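Local coordinates for endoribonuclease AbiQ (Lactococcus lactis, PDB 4GLK), which acts as the toxin of a type III toxin-antitoxin system, an endoribonuclease that is probably sequence-specific and is neutralised by its cognate antitoxin RNA AntiQ, at residues R4-T9 with S98-L103; D10-Y15 with A160-Y165; I48-Y53 with G85-H90; R73-G78 with L119-S124. The protein carries 1 engineered substitution. All blocks are in the same frame, centred on the assembly; numbering follows the deposited sequence.

Contact 1 of 4, residues R4-T9 with S98-L103; sequences RFFTVT and SELIPL
Thr9 and Glu99 meet twice: backbone Thr9 N donates to Glu99 O, and Thr9 OG1 donates to Glu99 OE2 over 2.6 Å, meeting that oxygen on its anti side, 20° out of the carboxylate plane. The other carboxylate oxygen, OE1, accepts from Ser98 OG, so both carboxylate oxygens are engaged. Farther along, Thr7 N gives a hydrogen bond to Ile101 O and Ile101 N returns one to Thr7 O, both 2.8 Å, the mark of an antiparallel hydrogen-bonded pair. Thr7 OG1 packs on Ile101 CB at 3.4 Å, and a water joins this hydroxyl to Pro102 O.

Leu100 can be followed outward from CB, which leaves the strand on the side of Val8, to the fork at CG. Its CD2 branch lies 4.0 Å from both Phe6 CB and Phe6 CG, while CD1 sits over the Phe6 ring face, 3.9 Å from the centroid and 18° off the normal, a CH-pi contact displaced toward the rim near CE1. Leu103 N closes the pairing by donating to Phe5 O.

Strand 100-102 is the outermost strand on this side of the antiparallel sheet; strand 4-8 lies between it and strand 33-40, Phe47 of strand 45-52 meets the Phe6 ring edge-to-face, and Thr9 N-caps helix 10-16.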
loop_
_atom_site.group_PDB
_atom_site.type_symbol
_atom_site.label_atom_id
_atom_site.label_comp_id
_atom_site.label_asym_id
_atom_site.label_seq_id
_atom_site.Cartn_x
_atom_site.Cartn_y
_atom_site.Cartn_z
ATOM N N ARG A 4 3.000 1.492 10.242
ATOM C CA ARG A 4 2.010 0.740 11.008
ATOM C C ARG A 4 1.020 0.134 10.070
ATOM O O ARG A 4 0.918 0.586 8.935
ATOM C CB ARG A 4 1.214 1.703 11.896
ATOM C CG ARG A 4 1.789 1.962 13.234
ATOM C CD ARG A 4 2.206 3.387 13.323
ATOM N NE ARG A 4 1.085 4.305 13.498
ATOM C CZ ARG A 4 1.195 5.620 13.351
ATOM N NH1 ARG A 4 2.359 6.155 13.005
ATOM N NH2 ARG A 4 0.156 6.408 13.547
ATOM N N PHE A 5 0.166 -0.768 10.590
ATOM C CA PHE A 5 -0.896 -1.406 9.817
ATOM C C PHE A 5 -2.196 -0.661 9.982
ATOM O O PHE A 5 -2.551 -0.225 11.079
ATOM C CB PHE A 5 -1.084 -2.881 10.210
ATOM C CG PHE A 5 -0.001 -3.848 9.787
ATOM C CD1 PHE A 5 0.287 -4.049 8.444
ATOM C CD2 PHE A 5 0.669 -4.621 10.727
ATOM C CE1 PHE A 5 1.233 -4.995 8.047
ATOM C CE2 PHE A 5 1.646 -5.540 10.332
ATOM C CZ PHE A 5 1.914 -5.727 8.990
ATOM N N PHE A 6 -2.923 -0.535 8.888
ATOM C CA PHE A 6 -4.203 0.152 8.911
ATOM C C PHE A 6 -5.148 -0.533 7.981
ATOM O O PHE A 6 -4.730 -1.295 7.094
ATOM C CB PHE A 6 -4.053 1.591 8.380
ATOM C CG PHE A 6 -3.212 2.523 9.213
ATOM C CD1 PHE A 6 -3.772 3.237 10.268
ATOM C CD2 PHE A 6 -1.872 2.717 8.923
ATOM C CE1 PHE A 6 -2.986 4.086 11.052
ATOM C CE2 PHE A 6 -1.090 3.567 9.705
ATOM C CZ PHE A 6 -1.658 4.263 10.752
ATOM N N THR A 7 -6.431 -0.192 8.148
ATOM C CA THR A 7 -7.482 -0.505 7.216
ATOM C C THR A 7 -8.052 0.860 6.867
ATOM O O THR A 7 -7.743 1.871 7.518
ATOM C CB THR A 7 -8.521 -1.532 7.735
ATOM O OG1 THR A 7 -9.254 -1.003 8.834
ATOM C CG2 THR A 7 -7.911 -2.916 8.055
ATOM N N VAL A 8 -8.828 0.905 5.799
ATOM C CA VAL A 8 -9.461 2.132 5.349
ATOM C C VAL A 8 -10.965 1.865 5.406
ATOM O O VAL A 8 -11.379 0.698 5.292
ATOM C CB VAL A 8 -8.954 2.557 3.936
ATOM C CG1 VAL A 8 -9.539 3.909 3.518
ATOM C CG2 VAL A 8 -7.424 2.621 3.900
ATOM N N THR A 9 -11.790 2.912 5.650
ATOM C CA THR A 9 -13.243 2.705 5.702
ATOM C C THR A 9 -13.738 2.209 4.329
ATOM O O THR A 9 -13.258 2.686 3.289
ATOM C CB THR A 9 -14.000 3.993 6.091
ATOM O OG1 THR A 9 -13.785 4.986 5.100
ATOM C CG2 THR A 9 -13.621 4.531 7.464
ATOM N N SER A 98 -9.531 10.925 8.854
ATOM C CA SER A 98 -10.822 10.389 9.305
ATOM C C SER A 98 -11.152 8.980 8.835
ATOM O O SER A 98 -11.938 8.286 9.493
ATOM C CB SER A 98 -11.951 11.324 8.886
ATOM O OG SER A 98 -12.046 11.381 7.472
ATOM N N GLU A 99 -10.589 8.566 7.687
ATOM C CA GLU A 99 -10.892 7.269 7.069
ATOM C C GLU A 99 -9.879 6.183 7.378
ATOM O O GLU A 99 -10.053 5.038 6.977
ATOM C CB GLU A 99 -11.119 7.466 5.547
ATOM C CG GLU A 99 -12.155 8.542 5.220
ATOM C CD GLU A 99 -13.478 8.457 5.967
ATOM O OE1 GLU A 99 -13.773 9.389 6.751
ATOM O OE2 GLU A 99 -14.219 7.464 5.774
ATOM N N LEU A 100 -8.829 6.539 8.125
ATOM C CA LEU A 100 -7.761 5.627 8.516
ATOM C C LEU A 100 -8.134 4.855 9.787
ATOM O O LEU A 100 -8.483 5.467 10.787
ATOM C CB LEU A 100 -6.500 6.441 8.780
ATOM C CG LEU A 100 -5.359 6.383 7.795
ATOM C CD1 LEU A 100 -4.077 6.580 8.554
ATOM C CD2 LEU A 100 -5.321 5.058 6.965
ATOM N N ILE A 101 -8.051 3.513 9.758
ATOM C CA ILE A 101 -8.429 2.713 10.912
ATOM C C ILE A 101 -7.268 1.864 11.363
ATOM O O ILE A 101 -6.911 0.922 10.658
ATOM C CB ILE A 101 -9.710 1.871 10.622
ATOM C CG1 ILE A 101 -10.848 2.758 10.052
ATOM C CG2 ILE A 101 -10.163 1.112 11.879
ATOM C CD1 ILE A 101 -11.947 1.993 9.337
ATOM N N PRO A 102 -6.670 2.142 12.540
ATOM C CA PRO A 102 -5.546 1.305 13.001
ATOM C C PRO A 102 -5.922 -0.178 13.076
ATOM O O PRO A 102 -7.054 -0.506 13.433
ATOM C CB PRO A 102 -5.225 1.878 14.384
ATOM C CG PRO A 102 -5.714 3.269 14.333
ATOM C CD PRO A 102 -6.960 3.225 13.506
ATOM N N LEU A 103 -5.014 -1.066 12.678
ATOM C CA LEU A 103 -5.345 -2.481 12.694
ATOM C C LEU A 103 -4.798 -3.223 13.909
ATOM O O LEU A 103 -3.587 -3.410 14.028
ATOM C CB LEU A 103 -4.982 -3.171 11.372
ATOM C CG LEU A 103 -5.183 -4.674 11.312
ATOM C CD1 LEU A 103 -6.616 -5.029 10.943
ATOM C CD2 LEU A 103 -4.227 -5.285 10.341
HETATM O O HOH W 1 -8.730 -2.061 11.203
#

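Contact 2 of 4, residues D10-Y15 with A160-Y165; sequences DEYIAY and AKATLY
An aromatic cluster of Tyr12, Tyr15 and Tyr165 joins helix 10-16 to the C-terminal helix 155-166; the axes of segments 10-15 and 160-165 approach to 11.3 Å, and tyrosine side chains bridge the gap. Tyr12 presents its edge to the face of Tyr165 in a T-shaped pair, with planes at 79° and centroids 5.1 Å apart. The atom that does the touching is Tyr12 CD1, poised over the centre of the Tyr165 ring. Tyr15 approaches the same ring differently: Tyr165 CD2 lies over the Tyr15 face, offset toward the rim and 3.4 Å from Tyr15 CD2, with the two planes inclined at 58°. In Tyr15, CG anti to the backbone N (chi1 167°) starts the ring toward helix 155-166, where OH donates to Lys161 O over 2.8 Å. Tyr12 OH touches Ala162 CB at 3.2 Å but has its hydrogen bond with Pro94 O.

Lys161 O also accepts the helical bond from Tyr165 N, the two donors arriving from opposite faces of its carbonyl plane. The Tyr15 phenol therefore adds a second bond to a carbonyl already used within the helix, and this directed polar link adds to the aromatic packing and orients the phenol tip.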
loop_
_atom_site.group_PDB
_atom_site.type_symbol
_atom_site.label_atom_id
_atom_site.label_comp_id
_atom_site.label_asym_id
_atom_site.label_seq_id
_atom_site.Cartn_x
_atom_site.Cartn_y
_atom_site.Cartn_z
ATOM N N ASP A 10 -14.697 1.260 4.338
ATOM C CA ASP A 10 -15.335 0.697 3.149
ATOM C C ASP A 10 -15.966 1.820 2.341
ATOM O O ASP A 10 -15.909 1.793 1.112
ATOM C CB ASP A 10 -16.386 -0.368 3.549
ATOM C CG ASP A 10 -15.827 -1.667 4.159
ATOM O OD1 ASP A 10 -14.683 -2.055 3.805
ATOM O OD2 ASP A 10 -16.554 -2.318 4.955
ATOM N N GLU A 11 -16.485 2.863 3.040
ATOM C CA GLU A 11 -17.124 4.037 2.437
ATOM C C GLU A 11 -16.136 4.860 1.606
ATOM O O GLU A 11 -16.408 5.144 0.436
ATOM C CB GLU A 11 -17.833 4.888 3.507
ATOM C CG GLU A 11 -19.019 4.180 4.166
ATOM C CD GLU A 11 -18.769 3.359 5.426
ATOM O OE1 GLU A 11 -19.676 3.331 6.290
ATOM O OE2 GLU A 11 -17.691 2.730 5.547
ATOM N N TYR A 12 -14.968 5.211 2.193
ATOM C CA TYR A 12 -13.918 5.935 1.489
ATOM C C TYR A 12 -13.368 5.128 0.296
ATOM O O TYR A 12 -13.129 5.707 -0.764
ATOM C CB TYR A 12 -12.764 6.281 2.426
ATOM C CG TYR A 12 -11.728 7.122 1.725
ATOM C CD1 TYR A 12 -12.034 8.390 1.242
ATOM C CD2 TYR A 12 -10.455 6.612 1.466
ATOM C CE1 TYR A 12 -11.088 9.165 0.580
ATOM C CE2 TYR A 12 -9.499 7.375 0.797
ATOM C CZ TYR A 12 -9.821 8.649 0.356
ATOM O OH TYR A 12 -8.899 9.410 -0.302
ATOM N N ILE A 13 -13.137 3.811 0.471
ATOM C CA ILE A 13 -12.645 2.949 -0.620
ATOM C C ILE A 13 -13.658 2.904 -1.768
ATOM O O ILE A 13 -13.269 3.098 -2.924
ATOM C CB ILE A 13 -12.264 1.537 -0.090
ATOM C CG1 ILE A 13 -11.051 1.623 0.870
ATOM C CG2 ILE A 13 -12.022 0.521 -1.230
ATOM C CD1 ILE A 13 -9.666 2.053 0.248
ATOM N N ALA A 14 -14.958 2.702 -1.440
ATOM C CA ALA A 14 -16.036 2.656 -2.435
ATOM C C ALA A 14 -16.091 3.974 -3.192
ATOM O O ALA A 14 -16.334 3.961 -4.389
ATOM C CB ALA A 14 -17.382 2.362 -1.777
ATOM N N TYR A 15 -15.796 5.095 -2.502
ATOM C CA TYR A 15 -15.761 6.426 -3.086
ATOM C C TYR A 15 -14.580 6.594 -4.058
ATOM O O TYR A 15 -14.778 7.155 -5.138
ATOM C CB TYR A 15 -15.768 7.495 -1.997
ATOM C CG TYR A 15 -15.432 8.890 -2.480
ATOM C CD1 TYR A 15 -16.422 9.729 -2.998
ATOM C CD2 TYR A 15 -14.148 9.407 -2.337
ATOM C CE1 TYR A 15 -16.134 11.042 -3.369
ATOM C CE2 TYR A 15 -13.849 10.716 -2.701
ATOM C CZ TYR A 15 -14.841 11.528 -3.226
ATOM O OH TYR A 15 -14.514 12.804 -3.601
ATOM N N ALA A 160 -7.201 14.947 -5.523
ATOM C CA ALA A 160 -8.289 15.899 -5.759
ATOM C C ALA A 160 -9.571 15.394 -5.132
ATOM O O ALA A 160 -10.278 16.169 -4.487
ATOM C CB ALA A 160 -8.495 16.126 -7.256
ATOM N N LYS A 161 -9.840 14.089 -5.271
ATOM C CA LYS A 161 -11.035 13.509 -4.688
ATOM C C LYS A 161 -10.940 13.236 -3.175
ATOM O O LYS A 161 -11.963 13.292 -2.501
ATOM C CB LYS A 161 -11.601 12.374 -5.544
ATOM C CG LYS A 161 -12.640 12.895 -6.544
ATOM C CD LYS A 161 -12.068 13.400 -7.864
ATOM C CE LYS A 161 -13.158 13.886 -8.793
ATOM N NZ LYS A 161 -13.498 15.318 -8.575
ATOM N N ALA A 162 -9.711 13.071 -2.624
ATOM C CA ALA A 162 -9.498 12.891 -1.183
ATOM C C ALA A 162 -9.828 14.177 -0.423
ATOM O O ALA A 162 -10.475 14.115 0.622
ATOM C CB ALA A 162 -8.062 12.478 -0.901
ATOM N N THR A 163 -9.423 15.345 -0.954
ATOM C CA THR A 163 -9.704 16.623 -0.291
ATOM C C THR A 163 -11.197 16.936 -0.342
ATOM O O THR A 163 -11.728 17.487 0.613
ATOM C CB THR A 163 -8.727 17.776 -0.678
ATOM O OG1 THR A 163 -9.433 19.021 -0.863
ATOM C CG2 THR A 163 -7.914 17.472 -1.900
ATOM N N LEU A 164 -11.862 16.536 -1.446
ATOM C CA LEU A 164 -13.302 16.675 -1.696
ATOM C C LEU A 164 -14.107 15.841 -0.711
ATOM O O LEU A 164 -15.137 16.305 -0.254
ATOM C CB LEU A 164 -13.613 16.187 -3.117
ATOM C CG LEU A 164 -14.008 17.209 -4.171
ATOM C CD1 LEU A 164 -12.975 18.282 -4.346
ATOM C CD2 LEU A 164 -14.325 16.532 -5.467
ATOM N N TYR A 165 -13.629 14.650 -0.415
ATOM C CA TYR A 165 -14.277 13.783 0.502
ATOM C C TYR A 165 -14.249 14.445 1.838
ATOM O O TYR A 165 -15.244 14.515 2.489
ATOM C CB TYR A 165 -13.587 12.419 0.572
ATOM C CG TYR A 165 -14.384 11.360 1.277
ATOM C CD1 TYR A 165 -14.255 11.152 2.611
ATOM C CD2 TYR A 165 -15.271 10.591 0.596
ATOM C CE1 TYR A 165 -14.982 10.185 3.238
ATOM C CE2 TYR A 165 -16.001 9.643 1.214
ATOM C CZ TYR A 165 -15.845 9.448 2.528
ATOM O OH TYR A 165 -16.575 8.504 3.108
#

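Contact 3 of 4, residues I48-Y53 with G85-H90; sequences IPLLSY and GYLLHH. Engineered in segment 48-53: Leu51 (natural residue Ser).
A buried antiparallel strand pairing, close to the centre of the chain, brings segment 48-53 against segment 85-90 in the interior of the sheet. Three backbone hydrogen bonds establish it. Leu88 N donates to Pro49 O over 3.2 Å, almost straight at the hydrogen (171°); Leu51 N donates to Tyr86 O, and Tyr86 N returns a bond to Leu51 O. The last two define Leu51 and Tyr86 as a hydrogen-bonded pair, flanked by the non-hydrogen-bonded pairs Leu50 with Leu87 and Ser52 with Gly85. At the latter the strands draw in to 4.1 Å between Ser52 CA and Gly85 CA, and Leu51 O lies 3.1 Å from Gly85 CA.

Strand 45-52 has strand 33-40 on its other flank, while strand 79-94 has strand 71-76, which places this pairing inside the six-stranded antiparallel sheet of the ToxN/AbiQ family toxin. Helices 110-124 and 126-143 cover the Leu50 and Leu87 side; helix 58-66 packs on Tyr86 and Leu88.

Ile48 splits its branches: CG2, anti to the backbone N, meets Leu87 CD2 at 3.8 Å, and CD1 comes within 3.4 Å of His89 ND1. That imidazole is hydrogen-bonded at both nitrogens, NE2 to Thr72 OG1 and ND1 to Ser133 OG, which fixes its rotation. On the opposite face, engineered Leu51 (serine in nature) crosses Leu88 at about a right angle, its CD1 3.8 Å from Leu88 CD2. Tyr86 OH reaches the in-plane edge of the Tyr53 ring, 3.1 Å from Tyr53 CD1.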
loop_
_atom_site.group_PDB
_atom_site.type_symbol
_atom_site.label_atom_id
_atom_site.label_comp_id
_atom_site.label_asym_id
_atom_site.label_seq_id
_atom_site.Cartn_x
_atom_site.Cartn_y
_atom_site.Cartn_z
ATOM N N ILE A 48 0.106 1.963 1.326
ATOM C CA ILE A 48 0.305 0.873 0.361
ATOM C C ILE A 48 -0.485 -0.371 0.792
ATOM O O ILE A 48 -0.342 -0.824 1.942
ATOM C CB ILE A 48 1.806 0.519 0.197
ATOM C CG1 ILE A 48 2.658 1.756 -0.129
ATOM C CG2 ILE A 48 2.021 -0.542 -0.885
ATOM C CD1 ILE A 48 4.152 1.486 -0.185
ATOM N N PRO A 49 -1.263 -0.989 -0.119
ATOM C CA PRO A 49 -1.902 -2.260 0.247
ATOM C C PRO A 49 -0.848 -3.378 0.257
ATOM O O PRO A 49 0.084 -3.367 -0.526
ATOM C CB PRO A 49 -2.970 -2.452 -0.827
ATOM C CG PRO A 49 -2.451 -1.693 -2.020
ATOM C CD PRO A 49 -1.520 -0.624 -1.530
ATOM N N LEU A 50 -0.973 -4.294 1.205
ATOM C CA LEU A 50 -0.061 -5.409 1.413
ATOM C C LEU A 50 -0.789 -6.698 1.035
ATOM O O LEU A 50 -1.945 -6.886 1.443
ATOM C CB LEU A 50 0.342 -5.426 2.914
ATOM C CG LEU A 50 1.176 -6.614 3.455
ATOM C CD1 LEU A 50 2.279 -6.130 4.394
ATOM C CD2 LEU A 50 0.277 -7.588 4.240
ATOM N N LEU A 51 -0.122 -7.567 0.244
ATOM C CA LEU A 51 -0.626 -8.898 -0.113
ATOM C C LEU A 51 0.280 -9.957 0.519
ATOM O O LEU A 51 1.498 -9.874 0.361
ATOM C CB LEU A 51 -0.682 -9.124 -1.641
ATOM C CG LEU A 51 -1.596 -8.224 -2.474
ATOM C CD1 LEU A 51 -1.630 -8.704 -3.924
ATOM C CD2 LEU A 51 -3.029 -8.183 -1.915
ATOM N N SER A 52 -0.296 -10.945 1.220
ATOM C CA SER A 52 0.481 -12.028 1.839
ATOM C C SER A 52 1.006 -13.020 0.807
ATOM O O SER A 52 0.375 -13.200 -0.235
ATOM C CB SER A 52 -0.350 -12.752 2.893
ATOM O OG SER A 52 -0.383 -11.981 4.085
ATOM N N TYR A 53 2.173 -13.644 1.080
ATOM C CA TYR A 53 2.780 -14.639 0.184
ATOM C C TYR A 53 1.988 -15.958 0.201
ATOM O O TYR A 53 1.628 -16.436 1.277
ATOM C CB TYR A 53 4.252 -14.907 0.558
ATOM C CG TYR A 53 4.943 -15.917 -0.337
ATOM C CD1 TYR A 53 5.461 -15.541 -1.573
ATOM C CD2 TYR A 53 5.102 -17.244 0.060
ATOM C CE1 TYR A 53 6.088 -16.465 -2.409
ATOM C CE2 TYR A 53 5.725 -18.180 -0.770
ATOM C CZ TYR A 53 6.226 -17.782 -2.000
ATOM O OH TYR A 53 6.866 -18.676 -2.822
ATOM N N GLY A 85 5.373 -11.605 1.877
ATOM C CA GLY A 85 4.336 -10.873 1.162
ATOM C C GLY A 85 4.835 -9.826 0.189
ATOM O O GLY A 85 6.012 -9.837 -0.178
ATOM N N TYR A 86 3.929 -8.933 -0.260
ATOM C CA TYR A 86 4.223 -7.895 -1.264
ATOM C C TYR A 86 3.546 -6.580 -0.989
ATOM O O TYR A 86 2.341 -6.536 -0.719
ATOM C CB TYR A 86 3.757 -8.331 -2.677
ATOM C CG TYR A 86 4.145 -9.744 -3.049
ATOM C CD1 TYR A 86 5.434 -10.041 -3.484
ATOM C CD2 TYR A 86 3.244 -10.797 -2.900
ATOM C CE1 TYR A 86 5.812 -11.348 -3.783
ATOM C CE2 TYR A 86 3.612 -12.110 -3.190
ATOM C CZ TYR A 86 4.894 -12.378 -3.642
ATOM O OH TYR A 86 5.259 -13.659 -3.980
ATOM N N LEU A 87 4.300 -5.499 -1.201
ATOM C CA LEU A 87 3.794 -4.148 -1.134
ATOM C C LEU A 87 3.562 -3.717 -2.547
ATOM O O LEU A 87 4.465 -3.799 -3.375
ATOM C CB LEU A 87 4.793 -3.205 -0.488
ATOM C CG LEU A 87 4.937 -3.268 0.981
ATOM C CD1 LEU A 87 6.075 -2.380 1.373
ATOM C CD2 LEU A 87 3.650 -2.830 1.674
ATOM N N LEU A 88 2.356 -3.261 -2.831
ATOM C CA LEU A 88 1.972 -2.853 -4.174
ATOM C C LEU A 88 1.967 -1.326 -4.287
ATOM O O LEU A 88 0.915 -0.716 -4.213
ATOM C CB LEU A 88 0.579 -3.441 -4.444
ATOM C CG LEU A 88 0.499 -4.853 -5.056
ATOM C CD1 LEU A 88 1.091 -5.906 -4.153
ATOM C CD2 LEU A 88 -0.945 -5.208 -5.357
ATOM N N HIS A 89 3.157 -0.706 -4.412
ATOM C CA HIS A 89 3.362 0.758 -4.533
ATOM C C HIS A 89 2.468 1.411 -5.578
ATOM O O HIS A 89 1.962 2.513 -5.347
ATOM C CB HIS A 89 4.832 1.089 -4.850
ATOM C CG HIS A 89 5.804 0.661 -3.803
ATOM N ND1 HIS A 89 6.238 1.536 -2.821
ATOM C CD2 HIS A 89 6.412 -0.530 -3.621
ATOM C CE1 HIS A 89 7.092 0.848 -2.077
ATOM N NE2 HIS A 89 7.233 -0.390 -2.521
ATOM N N HIS A 90 2.270 0.728 -6.725
ATOM C CA HIS A 90 1.417 1.191 -7.817
ATOM C C HIS A 90 -0.048 1.342 -7.424
ATOM O O HIS A 90 -0.776 2.069 -8.090
ATOM C CB HIS A 90 1.565 0.294 -9.056
ATOM C CG HIS A 90 1.115 -1.127 -8.886
ATOM N ND1 HIS A 90 1.783 -2.005 -8.051
ATOM C CD2 HIS A 90 0.141 -1.804 -9.536
ATOM C CE1 HIS A 90 1.183 -3.174 -8.200
ATOM N NE2 HIS A 90 0.194 -3.107 -9.084
#

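Contact 4 of 4, residues R73-G78 with L119-S124; sequences RLFEIG and LIYMKS
Tyr121 has CG anti to its backbone N (chi1 -179°), which starts its ring toward strand 71-76, and Phe75 has CG anti to its carbonyl carbon. The two side chains run side by side, pointing the same way. The Phe75 edge is turned toward the Tyr121 face in an offset edge-to-face pair, planes at 87° and centroids 6.0 Å apart. Nearer the backbone, Phe75 CB stands over that face, 4.3 Å from the ring centroid, in a CH-pi contact, and Phe75 N lies over the same ring offset toward the rim, 3.4 Å from Tyr121 CD2.

This is helix-on-sheet packing: helix 110-124 lies across an edge strand of the antiparallel sheet, the axes of segments 73-76 and 119-124 making 112°, and no hydrogen bond joins the two segments. Leu74 CD1 meets Met122 CG at 3.8 Å, and both residues also touch Leu50 and Leu87 of the inner strands. Beyond the pair of rings, Ile77 CG1 comes to the in-plane edge of the Tyr121 ring, while its CD1 reaches Ile120 CD1 and, at 3.3 Å, Ser124 OG. That hydroxyl donates to Tyr121 O within the helix, on a lone pair in the carbonyl plane. Arg73, meanwhile, turns a guanidinium face to Phe75 CZ.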
loop_
_atom_site.group_PDB
_atom_site.type_symbol
_atom_site.label_atom_id
_atom_site.label_comp_id
_atom_site.label_asym_id
_atom_site.label_seq_id
_atom_site.Cartn_x
_atom_site.Cartn_y
_atom_site.Cartn_z
ATOM N N ARG A 73 9.040 -6.833 -2.299
ATOM C CA ARG A 73 8.935 -8.175 -1.726
ATOM C C ARG A 73 9.332 -8.149 -0.247
ATOM O O ARG A 73 10.355 -7.581 0.119
ATOM C CB ARG A 73 9.818 -9.133 -2.518
ATOM C CG ARG A 73 9.419 -9.245 -3.978
ATOM C CD ARG A 73 10.441 -10.037 -4.754
ATOM N NE ARG A 73 10.542 -11.415 -4.273
ATOM C CZ ARG A 73 11.580 -12.210 -4.500
ATOM N NH1 ARG A 73 12.629 -11.767 -5.180
ATOM N NH2 ARG A 73 11.583 -13.451 -4.034
ATOM N N LEU A 74 8.494 -8.714 0.604
ATOM C CA LEU A 74 8.736 -8.704 2.050
ATOM C C LEU A 74 9.370 -10.013 2.440
ATOM O O LEU A 74 9.030 -11.052 1.879
ATOM C CB LEU A 74 7.421 -8.511 2.823
ATOM C CG LEU A 74 6.819 -7.099 3.023
ATOM C CD1 LEU A 74 7.622 -5.973 2.371
ATOM C CD2 LEU A 74 5.356 -7.073 2.628
ATOM N N PHE A 75 10.331 -9.958 3.351
ATOM C CA PHE A 75 11.045 -11.133 3.827
ATOM C C PHE A 75 11.029 -11.165 5.340
ATOM O O PHE A 75 10.514 -10.237 5.964
ATOM C CB PHE A 75 12.476 -11.171 3.246
ATOM C CG PHE A 75 12.485 -11.219 1.734
ATOM C CD1 PHE A 75 12.288 -12.419 1.057
ATOM C CD2 PHE A 75 12.632 -10.052 0.985
ATOM C CE1 PHE A 75 12.234 -12.449 -0.341
ATOM C CE2 PHE A 75 12.628 -10.092 -0.413
ATOM C CZ PHE A 75 12.429 -11.291 -1.065
ATOM N N GLU A 76 11.563 -12.236 5.923
ATOM C CA GLU A 76 11.604 -12.389 7.365
ATOM C C GLU A 76 12.984 -12.022 7.872
ATOM O O GLU A 76 13.951 -12.566 7.380
ATOM C CB GLU A 76 11.248 -13.839 7.736
ATOM C CG GLU A 76 11.231 -14.134 9.209
ATOM C CD GLU A 76 10.739 -15.514 9.576
ATOM O OE1 GLU A 76 10.523 -16.361 8.684
ATOM O OE2 GLU A 76 10.585 -15.764 10.785
ATOM N N ILE A 77 13.097 -11.113 8.841
ATOM C CA ILE A 77 14.426 -10.788 9.394
ATOM C C ILE A 77 14.920 -11.970 10.237
ATOM O O ILE A 77 14.180 -12.493 11.052
ATOM C CB ILE A 77 14.397 -9.464 10.179
ATOM C CG1 ILE A 77 14.556 -8.293 9.197
ATOM C CG2 ILE A 77 15.473 -9.412 11.286
ATOM C CD1 ILE A 77 13.989 -7.075 9.673
ATOM N N GLY A 78 16.156 -12.392 10.011
ATOM C CA GLY A 78 16.700 -13.573 10.670
ATOM C C GLY A 78 16.327 -14.868 9.976
ATOM O O GLY A 78 16.549 -15.946 10.497
ATOM N N LEU A 119 5.913 -6.353 9.329
ATOM C CA LEU A 119 6.121 -4.988 9.832
ATOM C C LEU A 119 7.538 -4.793 10.333
ATOM O O LEU A 119 8.131 -3.766 10.012
ATOM C CB LEU A 119 5.139 -4.657 10.961
ATOM C CG LEU A 119 4.955 -3.184 11.302
ATOM C CD1 LEU A 119 4.569 -2.360 10.066
ATOM C CD2 LEU A 119 3.886 -3.048 12.345
ATOM N N ILE A 120 8.098 -5.752 11.117
ATOM C CA ILE A 120 9.501 -5.589 11.547
ATOM C C ILE A 120 10.436 -5.465 10.317
ATOM O O ILE A 120 11.331 -4.619 10.320
ATOM C CB ILE A 120 10.039 -6.518 12.694
ATOM C CG1 ILE A 120 11.060 -7.560 12.229
ATOM C CG2 ILE A 120 8.960 -7.104 13.614
ATOM C CD1 ILE A 120 12.322 -7.518 13.026
ATOM N N TYR A 121 10.170 -6.264 9.247
ATOM C CA TYR A 121 10.951 -6.200 8.023
ATOM C C TYR A 121 10.782 -4.845 7.336
ATOM O O TYR A 121 11.769 -4.217 6.976
ATOM C CB TYR A 121 10.633 -7.344 7.059
ATOM C CG TYR A 121 11.486 -7.272 5.807
ATOM C CD1 TYR A 121 12.845 -7.583 5.846
ATOM C CD2 TYR A 121 10.954 -6.826 4.603
ATOM C CE1 TYR A 121 13.647 -7.466 4.714
ATOM C CE2 TYR A 121 11.749 -6.683 3.472
ATOM C CZ TYR A 121 13.094 -7.008 3.530
ATOM O OH TYR A 121 13.864 -6.931 2.402
ATOM N N MET A 122 9.536 -4.403 7.183
ATOM C CA MET A 122 9.189 -3.121 6.555
ATOM C C MET A 122 9.844 -1.938 7.263
ATOM O O MET A 122 10.399 -1.069 6.599
ATOM C CB MET A 122 7.676 -2.957 6.493
ATOM C CG MET A 122 7.048 -3.843 5.462
ATOM S SD MET A 122 5.294 -3.493 5.303
ATOM C CE MET A 122 5.416 -1.917 4.660
ATOM N N LYS A 123 9.856 -1.956 8.607
ATOM C CA LYS A 123 10.518 -0.917 9.416
ATOM C C LYS A 123 12.015 -0.872 9.153
ATOM O O LYS A 123 12.557 0.221 9.009
ATOM C CB LYS A 123 10.246 -1.109 10.915
ATOM C CG LYS A 123 8.849 -0.700 11.324
ATOM C CD LYS A 123 8.839 -0.360 12.801
ATOM C CE LYS A 123 7.460 -0.046 13.291
ATOM N NZ LYS A 123 6.697 -1.269 13.629
ATOM N N SER A 124 12.669 -2.058 9.001
ATOM C CA SER A 124 14.095 -2.163 8.692
ATOM C C SER A 124 14.438 -1.647 7.280
ATOM O O SER A 124 15.595 -1.299 7.025
ATOM C CB SER A 124 14.578 -3.603 8.849
ATOM O OG SER A 124 14.237 -4.405 7.725
#

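Contacts 1, 3 and 4 all reach the same antiparallel sheet, and contact 2 is tied to its edge through contact 1, where Glu99 CD lies 3.6 Å from Tyr165 CE1. Contacts 3 and 4 share neighbouring strands: Gly85 O and Leu74 N, 2.8 Å apart, probably share a hydrogen bond, and Leu87 CD1 packs on Met122 CE. Contact 1 meets both, through Phe5 CE1 with Leu50 CD1 at 4.0 Å and Phe5 CE2 with Leu119 CB at 3.7 Å. Contacts 2 and 4 lie on opposite sides of the chain's centre, about 30 Å between centres. A bound glycerol, probably from crystallisation, sits about 3 Å from the Phe6 side chain of contact 1.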